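Thioredoxin-like protein (Parabacteroides distasonis, PDB 4FO5) is of unconfirmed function but, as a thioredoxin-like member of the AhpC/TSA family, is probably related to thiol-disulfide oxidoreductases. Local coordinates at residues L36-A41 and I66-I71. Sequence-based numbering, arbitrary orientation.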
loop_
_atom_site.group_PDB
_atom_site.type_symbol
_atom_site.label_atom_id
_atom_site.label_comp_id
_atom_site.label_asym_id
_atom_site.label_seq_id
_atom_site.Cartn_x
_atom_site.Cartn_y
_atom_site.Cartn_z
ATOM N N LEU A 36 0.952 -0.050 -5.676
ATOM C CA LEU A 36 0.457 0.949 -4.759
ATOM C C LEU A 36 0.466 0.276 -3.380
ATOM O O LEU A 36 -0.378 -0.591 -3.095
ATOM C CB LEU A 36 -0.937 1.493 -5.140
ATOM C CG LEU A 36 -1.502 2.525 -4.131
ATOM C CD1 LEU A 36 -0.647 3.790 -4.087
ATOM C CD2 LEU A 36 -2.914 2.862 -4.452
ATOM N N LEU A 37 1.470 0.641 -2.567
ATOM C CA LEU A 37 1.619 0.155 -1.202
ATOM C C LEU A 37 0.911 1.121 -0.280
ATOM O O LEU A 37 1.286 2.279 -0.250
ATOM C CB LEU A 37 3.105 0.023 -0.831
ATOM C CG LEU A 37 3.401 -0.376 0.598
ATOM C CD1 LEU A 37 2.911 -1.803 0.872
ATOM C CD2 LEU A 37 4.879 -0.316 0.848
ATOM N N ASN A 38 -0.128 0.675 0.432
ATOM C CA ASN A 38 -0.861 1.558 1.310
ATOM C C ASN A 38 -0.994 0.993 2.731
ATOM O O ASN A 38 -1.292 -0.177 2.904
ATOM C CB ASN A 38 -2.233 1.855 0.720
ATOM C CG ASN A 38 -2.984 2.859 1.520
ATOM O OD1 ASN A 38 -2.562 3.999 1.660
ATOM N ND2 ASN A 38 -4.129 2.458 2.054
ATOM N N PHE A 39 -0.727 1.823 3.739
ATOM C CA PHE A 39 -0.852 1.460 5.150
ATOM C C PHE A 39 -2.029 2.169 5.722
ATOM O O PHE A 39 -2.208 3.367 5.493
ATOM C CB PHE A 39 0.426 1.814 5.935
ATOM C CG PHE A 39 1.624 1.020 5.474
ATOM C CD1 PHE A 39 1.844 -0.268 5.942
ATOM C CD2 PHE A 39 2.483 1.526 4.503
ATOM C CE1 PHE A 39 2.952 -1.009 5.512
ATOM C CE2 PHE A 39 3.594 0.795 4.084
ATOM C CZ PHE A 39 3.817 -0.470 4.582
ATOM N N TRP A 40 -2.839 1.438 6.483
ATOM C CA TRP A 40 -4.029 1.969 7.125
ATOM C C TRP A 40 -4.377 1.117 8.345
ATOM O O TRP A 40 -3.776 0.070 8.561
ATOM C CB TRP A 40 -5.220 1.996 6.124
ATOM C CG TRP A 40 -5.704 0.625 5.759
ATOM C CD1 TRP A 40 -5.077 -0.274 4.953
ATOM C CD2 TRP A 40 -6.871 -0.038 6.268
ATOM N NE1 TRP A 40 -5.795 -1.442 4.895
ATOM C CE2 TRP A 40 -6.896 -1.332 5.706
ATOM C CE3 TRP A 40 -7.897 0.336 7.151
ATOM C CZ2 TRP A 40 -7.908 -2.261 5.995
ATOM C CZ3 TRP A 40 -8.896 -0.590 7.442
ATOM C CH2 TRP A 40 -8.902 -1.862 6.856
ATOM N N ALA A 41 -5.362 1.562 9.121
ATOM C CA ALA A 41 -5.911 0.838 10.269
ATOM C C ALA A 41 -7.314 1.346 10.526
ATOM O O ALA A 41 -7.569 2.534 10.322
ATOM C CB ALA A 41 -5.040 1.023 11.503
ATOM N N ILE A 66 -1.165 -2.067 -12.611
ATOM C CA ILE A 66 -0.964 -1.723 -11.201
ATOM C C ILE A 66 -1.501 -2.787 -10.265
ATOM O O ILE A 66 -2.555 -3.355 -10.495
ATOM C CB ILE A 66 -1.604 -0.317 -10.867
ATOM C CG1 ILE A 66 -1.377 0.123 -9.391
ATOM C CG2 ILE A 66 -3.103 -0.250 -11.227
ATOM C CD1 ILE A 66 -0.285 1.066 -9.148
ATOM N N ALA A 67 -0.777 -3.034 -9.191
ATOM C CA ALA A 67 -1.262 -3.921 -8.150
ATOM C C ALA A 67 -1.415 -3.110 -6.868
ATOM O O ALA A 67 -0.567 -2.289 -6.538
ATOM C CB ALA A 67 -0.309 -5.090 -7.938
HETATM N N MSE A 68 -2.498 -3.321 -6.170
HETATM C CA MSE A 68 -2.686 -2.650 -4.907
HETATM C C MSE A 68 -2.293 -3.603 -3.795
HETATM O O MSE A 68 -2.755 -4.734 -3.760
HETATM C CB MSE A 68 -4.130 -2.206 -4.754
HETATM C CG MSE A 68 -4.490 -1.898 -3.329
HETATM SE SE MSE A 68 -5.324 -0.214 -3.260
HETATM C CE MSE A 68 -4.189 0.681 -2.064
ATOM N N CYS A 69 -1.509 -3.114 -2.866
ATOM C CA CYS A 69 -1.094 -3.837 -1.685
ATOM C C CYS A 69 -1.442 -2.982 -0.468
ATOM O O CYS A 69 -0.686 -2.087 -0.116
ATOM C CB CYS A 69 0.391 -4.152 -1.750
ATOM S SG CYS A 69 0.965 -5.144 -0.359
ATOM N N SER A 70 -2.619 -3.216 0.124
ATOM C CA SER A 70 -3.116 -2.466 1.287
ATOM C C SER A 70 -2.847 -3.256 2.529
ATOM O O SER A 70 -3.328 -4.376 2.637
ATOM C CB SER A 70 -4.617 -2.213 1.179
ATOM O OG SER A 70 -4.965 -1.257 0.202
ATOM N N ILE A 71 -2.082 -2.716 3.466
ATOM C CA ILE A 71 -1.768 -3.472 4.677
ATOM C C ILE A 71 -2.396 -2.818 5.896
ATOM O O ILE A 71 -2.061 -1.683 6.206
ATOM C CB ILE A 71 -0.240 -3.615 4.855
ATOM C CG1 ILE A 71 0.420 -4.190 3.582
ATOM C CG2 ILE A 71 0.063 -4.469 6.107
ATOM C CD1 ILE A 71 1.985 -4.190 3.565
#
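Ile71 reaches across to both Leu37 and Phe39 on one face of the paired strands. Its CD1 methyl sits 3.7 Å from Leu37 CD1 and 3.9 Å from Phe39 CE1; the side chains of Phe39 and Ile71 run alongside each other. With CG1 of Ile71 anti to the carbonyl carbon (chi1 -53°) and the chain extended beyond it, CD1 meets Leu37 CD1 tip to tip, the two side chains crossing; Leu37 CD1 also approaches Cys69 SG. An alanine in place of Phe39 would probably open a gap beside Ile71 CD1 and take away the ring that Tyr109 meets. On the face bearing Leu36, Asn38, Met68 and Ser70, the selenomethionine at Met68 bends so that its terminal CE lies against Leu36 CD2, a tight 3.5 Å, and Asn38 CB. Between these two faces, the backbones of 36-40 and 66-71 pair as parallel strands through five hydrogen bonds. Leu36 and Asn38 each both donate and accept: Leu36 N bonds Ala67 O, Cys69 N bonds Leu36 O, Asn38 N bonds Cys69 O, and Ile71 N bonds Asn38 O at 2.7 Å. The last bond, from Trp40 N to Ile71 O, is longer at 3.2 Å, its donor tilted 29° from the carbonyl plane. The strands belong to a beta-alpha-beta crossover through helix 45-58, at the centre of the thioredoxin-like sheet. That helix packs over the Leu36 and Asn38 face through Leu54, while its Asn51 OD1 makes a weak hydrogen bond with Asn38 ND2. Farther out, antiparallel strand 117-120 flanks 34-40; Leu37 bonds Phe118 and Phe39 bonds the adjoining Lys116 through their backbones, and strand 94-96 borders 66-72, with Phe95 against Cys69.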